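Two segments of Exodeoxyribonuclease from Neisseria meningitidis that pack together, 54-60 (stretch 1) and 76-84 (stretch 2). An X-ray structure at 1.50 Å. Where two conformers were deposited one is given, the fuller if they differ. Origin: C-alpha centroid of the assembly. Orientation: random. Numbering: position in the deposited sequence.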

ATOM      1  N   MET A  54      -2.612  -3.259  19.359  1.00 12.49           N
ATOM      2  CA  MET A  54      -2.171  -2.119  18.587  1.00 12.05           C
ATOM      3  C   MET A  54      -3.322  -1.138  18.451  1.00 10.85           C
ATOM      4  O   MET A  54      -4.484  -1.509  18.526  1.00 11.43           O
ATOM      5  CB  MET A  54      -1.689  -2.557  17.208  1.00 12.01           C
ATOM      6  CG  MET A  54      -0.432  -3.406  17.275  1.00 13.46           C
ATOM      7  SD  MET A  54      -0.089  -4.195  15.707  1.00 15.40           S
ATOM      8  CE  MET A  54       0.864  -2.984  14.868  1.00 13.09           C
ATOM      9  N   HIS A  55      -2.973   0.115  18.248  1.00  9.31           N
ATOM     10  CA  HIS A  55      -3.921   1.138  17.862  1.00  9.27           C
ATOM     11  C   HIS A  55      -4.288   0.887  16.410  1.00  9.21           C
ATOM     12  O   HIS A  55      -3.432   0.471  15.639  1.00 10.27           O
ATOM     13  CB  HIS A  55      -3.270   2.493  17.995  1.00 10.87           C
ATOM     14  CG  HIS A  55      -2.922   2.809  19.407  1.00 11.84           C
ATOM     15  ND1 HIS A  55      -3.803   3.439  20.248  1.00 14.96           N
ATOM     16  CD2 HIS A  55      -1.838   2.494  20.151  1.00 13.29           C
ATOM     17  CE1 HIS A  55      -3.255   3.547  21.446  1.00 15.01           C
ATOM     18  NE2 HIS A  55      -2.062   2.980  21.416  1.00 15.63           N
ATOM     19  N   GLY A  56      -5.553   1.093  16.064  1.00  8.03           N
ATOM     20  CA  GLY A  56      -6.031   0.845  14.711  1.00  8.22           C
ATOM     21  C   GLY A  56      -6.963   1.943  14.258  1.00  6.21           C
ATOM     22  O   GLY A  56      -7.817   2.402  15.020  1.00  9.59           O
ATOM     23  N   HIS A  57      -6.774   2.368  13.015  1.00  6.60           N
ATOM     24  CA  HIS A  57      -7.617   3.357  12.379  1.00  7.42           C
ATOM     25  C   HIS A  57      -7.895   2.890  10.975  1.00  6.01           C
ATOM     26  O   HIS A  57      -6.994   2.411  10.273  1.00  8.77           O
ATOM     27  CB  HIS A  57      -6.937   4.711  12.394  1.00  7.77           C
ATOM     28  CG  HIS A  57      -6.743   5.211  13.784  1.00  8.15           C
ATOM     29  ND1 HIS A  57      -7.742   5.865  14.472  1.00  9.54           N
ATOM     30  CD2 HIS A  57      -5.728   5.028  14.659  1.00  8.37           C
ATOM     31  CE1 HIS A  57      -7.323   6.117  15.702  1.00  9.71           C
ATOM     32  NE2 HIS A  57      -6.114   5.610  15.846  1.00 10.87           N
ATOM     33  N   TRP A  58      -9.153   2.989  10.573  1.00  7.38           N
ATOM     34  CA  TRP A  58      -9.571   2.428   9.300  1.00  7.14           C
ATOM     35  C   TRP A  58     -10.560   3.339   8.589  1.00  6.56           C
ATOM     36  O   TRP A  58     -11.217   4.208   9.212  1.00  7.00           O
ATOM     37  CB  TRP A  58     -10.174   1.028   9.491  1.00  8.71           C
ATOM     38  CG  TRP A  58     -11.288   1.021  10.479  1.00  9.12           C
ATOM     39  CD1 TRP A  58     -12.602   1.318  10.244  1.00  9.85           C
ATOM     40  CD2 TRP A  58     -11.186   0.748  11.881  1.00  9.62           C
ATOM     41  NE1 TRP A  58     -13.317   1.235  11.406  1.00 10.37           N
ATOM     42  CE2 TRP A  58     -12.474   0.892  12.428  1.00  9.66           C
ATOM     43  CE3 TRP A  58     -10.132   0.396  12.728  1.00  9.65           C
ATOM     44  CZ2 TRP A  58     -12.734   0.713  13.781  1.00 10.67           C
ATOM     45  CZ3 TRP A  58     -10.395   0.222  14.086  1.00  9.68           C
ATOM     46  CH2 TRP A  58     -11.681   0.374  14.590  1.00  9.98           C
ATOM     47  N   HIS A  59     -10.642   3.140   7.274  1.00  6.76           N
ATOM     48  CA  HIS A  59     -11.676   3.771   6.462  1.00  7.22           C
ATOM     49  C   HIS A  59     -12.300   2.669   5.627  1.00  6.88           C
ATOM     50  O   HIS A  59     -11.643   2.130   4.737  1.00  7.34           O
ATOM     51  CB  HIS A  59     -11.138   4.869   5.548  1.00 10.25           C
ATOM     52  CG  HIS A  59     -12.214   5.766   5.004  1.00 11.94           C
ATOM     53  ND1 HIS A  59     -11.964   6.811   4.145  1.00 17.92           N
ATOM     54  CD2 HIS A  59     -13.551   5.755   5.198  1.00 15.65           C
ATOM     55  CE1 HIS A  59     -13.100   7.421   3.858  1.00 15.94           C
ATOM     56  NE2 HIS A  59     -14.077   6.815   4.504  1.00 16.88           N
ATOM     57  N   CYS A  60     -13.557   2.356   5.924  0.50  7.79           N
ATOM     58  CA  CYS A  60     -14.282   1.301   5.232  0.50  8.20           C
ATOM     59  C   CYS A  60     -15.139   1.895   4.125  0.50  7.83           C
ATOM     60  O   CYS A  60     -15.427   3.106   4.115  0.50  8.95           O
ATOM     61  CB  CYS A  60     -15.168   0.521   6.210  0.50  9.46           C
ATOM     62  SG  CYS A  60     -14.238  -0.320   7.518  0.50 12.19           S
ATOM     63  N   LYS A  76       0.470   5.225  19.837  1.00 12.25           N
ATOM     64  CA  LYS A  76      -0.770   5.946  19.598  1.00 12.93           C
ATOM     65  C   LYS A  76      -0.513   7.132  18.688  1.00 11.86           C
ATOM     66  O   LYS A  76       0.307   7.999  19.017  1.00 11.66           O
ATOM     67  CB  LYS A  76      -1.351   6.459  20.915  1.00 13.96           C
ATOM     68  CG  LYS A  76      -2.747   7.020  20.767  1.00 15.87           C
ATOM     69  CD  LYS A  76      -3.226   7.676  22.052  1.00 18.53           C
ATOM     70  CE  LYS A  76      -4.602   8.254  21.871  1.00 21.68           C
ATOM     71  NZ  LYS A  76      -5.537   7.266  21.311  1.00 24.67           N
ATOM     72  N   PRO A  77      -1.207   7.191  17.537  1.00 11.17           N
ATOM     73  CA  PRO A  77      -0.990   8.386  16.740  1.00 11.26           C
ATOM     74  C   PRO A  77      -1.526   9.610  17.448  1.00 10.56           C
ATOM     75  O   PRO A  77      -2.487   9.529  18.220  1.00 14.16           O
ATOM     76  CB  PRO A  77      -1.751   8.106  15.450  1.00 11.84           C
ATOM     77  CG  PRO A  77      -2.639   6.988  15.711  1.00 12.40           C
ATOM     78  CD  PRO A  77      -2.182   6.264  16.928  1.00 11.85           C
ATOM     79  N   ASP A  78      -0.885  10.741  17.230  1.00 10.91           N
ATOM     80  CA  ASP A  78      -1.412  11.966  17.827  1.00 13.58           C
ATOM     81  C   ASP A  78      -2.398  12.697  16.943  1.00 12.53           C
ATOM     82  O   ASP A  78      -3.078  13.607  17.394  1.00 13.63           O
ATOM     83  CB  ASP A  78      -0.302  12.876  18.304  1.00 17.38           C
ATOM     84  CG  ASP A  78       0.714  13.110  17.283  1.00 18.84           C
ATOM     85  OD1 ASP A  78       0.328  13.573  16.197  1.00 22.18           O
ATOM     86  OD2 ASP A  78       1.899  12.841  17.572  1.00 20.66           O
ATOM     87  N   ASN A  79      -2.506  12.251  15.694  0.50 11.15           N
ATOM     88  CA  ASN A  79      -3.470  12.793  14.757  0.50 10.37           C
ATOM     89  C   ASN A  79      -3.787  11.724  13.728  0.50  9.43           C
ATOM     90  O   ASN A  79      -2.916  10.921  13.375  0.50  8.72           O
ATOM     91  CB  ASN A  79      -2.902  14.038  14.083  0.50 11.42           C
ATOM     92  CG  ASN A  79      -3.897  14.709  13.174  0.50 11.91           C
ATOM     93  OD1 ASN A  79      -4.983  15.103  13.610  0.50 12.20           O
ATOM     94  ND2 ASN A  79      -3.535  14.854  11.899  0.50 12.19           N
ATOM     95  N   VAL A  80      -5.039  11.703  13.282  1.00  8.67           N
ATOM     96  CA  VAL A  80      -5.507  10.731  12.294  1.00  8.35           C
ATOM     97  C   VAL A  80      -6.411  11.439  11.284  1.00  8.92           C
ATOM     98  O   VAL A  80      -7.277  12.223  11.669  1.00 10.07           O
ATOM     99  CB  VAL A  80      -6.289   9.579  12.965  1.00  8.98           C
ATOM    100  CG1 VAL A  80      -6.893   8.612  11.932  1.00 10.07           C
ATOM    101  CG2 VAL A  80      -5.397   8.818  13.948  1.00  9.96           C
ATOM    102  N   GLN A  81      -6.163  11.194   9.995  1.00  7.46           N
ATOM    103  CA  GLN A  81      -7.025  11.644   8.931  1.00  8.82           C
ATOM    104  C   GLN A  81      -7.682  10.439   8.273  1.00  8.21           C
ATOM    105  O   GLN A  81      -7.003   9.550   7.746  1.00  9.01           O
ATOM    106  CB  GLN A  81      -6.222  12.448   7.905  1.00 10.07           C
ATOM    107  CG  GLN A  81      -7.039  13.031   6.778  1.00 11.49           C
ATOM    108  CD  GLN A  81      -6.215  13.663   5.704  1.00 12.20           C
ATOM    109  OE1 GLN A  81      -5.089  14.063   5.947  1.00 15.20           O
ATOM    110  NE2 GLN A  81      -6.763  13.731   4.492  1.00 14.96           N
ATOM    111  N   ILE A  82      -9.009  10.430   8.288  1.00  8.88           N
ATOM    112  CA  ILE A  82      -9.806   9.379   7.666  1.00  7.96           C
ATOM    113  C   ILE A  82     -10.330   9.926   6.346  1.00  8.60           C
ATOM    114  O   ILE A  82     -11.148  10.848   6.313  1.00 10.59           O
ATOM    115  CB  ILE A  82     -10.999   8.966   8.557  1.00  9.97           C
ATOM    116  CG1 ILE A  82     -10.514   8.556   9.936  1.00 10.26           C
ATOM    117  CG2 ILE A  82     -11.805   7.836   7.909  1.00 10.51           C
ATOM    118  CD1 ILE A  82      -9.638   7.317   9.987  1.00 11.71           C
ATOM    119  N   GLY A  83      -9.852   9.360   5.252  1.00  9.16           N
ATOM    120  CA  GLY A  83     -10.254   9.801   3.944  1.00  9.96           C
ATOM    121  C   GLY A  83      -9.508  11.020   3.451  1.00 11.76           C
ATOM    122  O   GLY A  83      -8.816  11.709   4.207  1.00 11.49           O
ATOM    123  N   MET A  84      -9.707  11.292   2.166  1.00 14.87           N
ATOM    124  CA  MET A  84      -9.069  12.394   1.441  0.50 17.13           C
ATOM    125  C   MET A  84      -9.922  13.659   1.380  1.00 16.79           C
ATOM    126  O   MET A  84      -9.450  14.731   0.945  1.00 19.61           O
ATOM    127  CB  MET A  84      -8.814  11.941   0.008  0.50 17.93           C
ATOM    128  CG  MET A  84      -7.867  10.789  -0.066  0.50 18.40           C
ATOM    129  SD  MET A  84      -7.371  10.427  -1.739  0.50 21.23           S
ATOM    130  CE  MET A  84      -8.931   9.926  -2.460  0.50 19.14           C
TER
HETATM  131  O   HOH W   1      -5.412   5.587  18.672  1.00 22.61           O

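Three histidines, His55, His57 and His59, carry one side of this contact, and each lays a ring face against an aliphatic group of the other stretch. They occupy alternate positions of strand 55-59, so the strand's own zigzag turns all three CA-to-CB bonds toward stretch 2, while Trp58 between them points away and Gly56 has no side chain to point.

The second strand, 79-82, runs nearly parallel, at 21°, but the axes come no closer than 7.7 Å and no hydrogen bond crosses between the stretches. Side chains fill the gap instead, burying 408 Å² in all.

The three pairings repeat one rule: an aliphatic C-H group sits over an aromatic face. Val80 is the most exact, its CG2 lying 3.6 Å from the centroid of the His57 ring (CG, ND1, CD2, CE1, NE2) and 3° off the normal. Lys76 CB covers a face of His55, with CB 3.5 Å from CE1, and Ile82 CG2 covers a face of His59, 3.6 Å from CG. Ile82 also reaches back along the strand: with both chi angles m, its CD1 comes within 3.6 Å of Trp58 O. Pro77 touches both neighbours obliquely, its CG 3.7 Å from His57 NE2 and its CD 4.1 Å from His55 CB.

Polar chemistry is left to one water, which hydrogen-bonds to His55 ND1 at 3.1 Å and His57 NE2 at 2.9 Å and accepts from Lys76 NZ at 3.1 Å. Lysine thus serves twice, CB on the ring and ammonium at the water.

At the far end Gly83 CA approaches His59 ND1 to 3.5 Å. An ideal CB there would lie 3.0 Å from His59 CE1, a clash, although the backbone angles, 82/169, already call for glycine by themselves.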